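Local coordinates for protein retinol dehydratase (Spodoptera frugiperda, PDB 1FMJ) that binds retinol and adenosine 3',5'-diphosphate and, built on a sulfotransferase fold, acts as a dehydratase that probably converts retinol by way of sulfonate transfer, at residues 206-209 with 210-214. Sequence-based numbering, arbitrary orientation.
Sequences KQSN and FKDFW
N209 and D212 form a capping box, each side chain reaching for the other's backbone N-H, where the loop that follows helix 187-200 runs into helix 210-218. N209 is the N-cap: its amide oxygen OD1 accepts from D212 N at 2.9 Å, with the donor lying almost straight ahead of the CG=OD1 bond (176°). A chi1 of 57° sets CG between the residue's own N and C, folding the amide back over the first turn, where OD1 also lies 3.1 Å from K211 N. The return half of the box is slacker: N209 N reaches D212 OD2 in a weak bond of 3.4 Å, long though nearly linear. D212 CG lies beside its own backbone N, and the carboxylate faces the loop. The two side chains run roughly perpendicular, while the amide and carboxylate planes are turned only 23° against each other. Behind them the first helical turn closes through F213 N to N209 O, 3.2 Å.

Tight packing belongs to the aromatic side of this turn. F210 is directed away from the loop into a buried cluster with F195 and F323, and F213 meets Y222 edge-to-face; W214 CB lies over one face of the F210 ring, near its margin. The polar side is looser. N209 is exposed, D212 and K211 are partly so, and K211 extends away from the cap to a salt bridge with E326.

Two acceptors, N209 OD1 and D212 OD2, sit 3.2 Å apart, yet each faces a backbone N-H; the carboxylate at the helix N-terminus is probably stabilised in its charged form by the helix dipole.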
loop_
_atom_site.group_PDB
_atom_site.type_symbol
_atom_site.label_atom_id
_atom_site.label_comp_id
_atom_site.label_asym_id
_atom_site.label_seq_id
_atom_site.Cartn_x
_atom_site.Cartn_y
_atom_site.Cartn_z
ATOM N N LYS A 206 6.904 16.889 12.307
ATOM C CA LYS A 206 8.191 17.324 11.769
ATOM C C LYS A 206 9.381 17.055 12.691
ATOM O O LYS A 206 10.480 16.746 12.219
ATOM C CB LYS A 206 8.121 18.809 11.414
ATOM N N GLN A 207 9.165 17.161 14.001
ATOM C CA GLN A 207 10.235 16.935 14.968
ATOM C C GLN A 207 10.509 15.455 15.244
ATOM O O GLN A 207 11.321 15.121 16.110
ATOM C CB GLN A 207 9.917 17.660 16.271
ATOM N N SER A 208 9.827 14.572 14.517
ATOM C CA SER A 208 10.013 13.132 14.679
ATOM C C SER A 208 11.021 12.621 13.655
ATOM O O SER A 208 11.099 13.151 12.543
ATOM C CB SER A 208 8.680 12.391 14.504
ATOM O OG SER A 208 7.819 12.590 15.621
ATOM N N ASN A 209 11.791 11.602 14.033
ATOM C CA ASN A 209 12.795 11.024 13.140
ATOM C C ASN A 209 12.471 9.575 12.766
ATOM O O ASN A 209 11.448 9.022 13.177
ATOM C CB ASN A 209 14.190 11.078 13.778
ATOM C CG ASN A 209 14.246 10.371 15.119
ATOM O OD1 ASN A 209 13.624 9.327 15.311
ATOM N ND2 ASN A 209 15.009 10.934 16.053
ATOM N N PHE A 210 13.359 8.956 12.001
ATOM C CA PHE A 210 13.124 7.588 11.573
ATOM C C PHE A 210 13.099 6.567 12.702
ATOM O O PHE A 210 12.310 5.629 12.667
ATOM C CB PHE A 210 14.154 7.146 10.535
ATOM C CG PHE A 210 13.936 5.744 10.059
ATOM C CD1 PHE A 210 12.777 5.409 9.363
ATOM C CD2 PHE A 210 14.843 4.743 10.371
ATOM C CE1 PHE A 210 12.524 4.094 8.991
ATOM C CE2 PHE A 210 14.596 3.427 10.004
ATOM C CZ PHE A 210 13.437 3.102 9.316
ATOM N N LYS A 211 13.962 6.731 13.700
ATOM C CA LYS A 211 13.977 5.777 14.795
ATOM C C LYS A 211 12.645 5.770 15.529
ATOM O O LYS A 211 12.191 4.713 15.959
ATOM C CB LYS A 211 15.108 6.073 15.773
ATOM C CG LYS A 211 15.216 5.032 16.871
ATOM C CD LYS A 211 16.403 5.287 17.781
ATOM C CE LYS A 211 16.533 4.194 18.827
ATOM N NZ LYS A 211 17.559 4.546 19.853
ATOM N N ASP A 212 12.018 6.939 15.680
ATOM C CA ASP A 212 10.717 6.998 16.346
ATOM C C ASP A 212 9.710 6.298 15.439
ATOM O O ASP A 212 8.767 5.661 15.902
ATOM C CB ASP A 212 10.239 8.436 16.550
ATOM C CG ASP A 212 11.132 9.231 17.463
ATOM O OD1 ASP A 212 11.666 8.650 18.427
ATOM O OD2 ASP A 212 11.279 10.449 17.218
ATOM N N PHE A 213 9.910 6.438 14.136
ATOM C CA PHE A 213 9.012 5.812 13.181
ATOM C C PHE A 213 9.200 4.297 13.267
ATOM O O PHE A 213 8.228 3.541 13.227
ATOM C CB PHE A 213 9.303 6.301 11.761
ATOM C CG PHE A 213 8.322 5.795 10.740
ATOM C CD1 PHE A 213 7.077 6.404 10.590
ATOM C CD2 PHE A 213 8.612 4.673 9.973
ATOM C CE1 PHE A 213 6.135 5.897 9.690
ATOM C CE2 PHE A 213 7.672 4.159 9.069
ATOM C CZ PHE A 213 6.435 4.774 8.931
ATOM N N TRP A 214 10.454 3.865 13.397
ATOM C CA TRP A 214 10.779 2.443 13.496
ATOM C C TRP A 214 10.209 1.790 14.750
ATOM O O TRP A 214 9.755 0.647 14.705
ATOM C CB TRP A 214 12.291 2.237 13.462
ATOM C CG TRP A 214 12.720 0.868 13.932
ATOM C CD1 TRP A 214 13.342 0.564 15.110
ATOM C CD2 TRP A 214 12.557 -0.371 13.234
ATOM N NE1 TRP A 214 13.580 -0.787 15.187
ATOM C CE2 TRP A 214 13.109 -1.385 14.048
ATOM C CE3 TRP A 214 11.996 -0.724 11.996
ATOM C CZ2 TRP A 214 13.120 -2.731 13.666
ATOM C CZ3 TRP A 214 12.006 -2.060 11.616
ATOM C CH2 TRP A 214 12.565 -3.049 12.450
#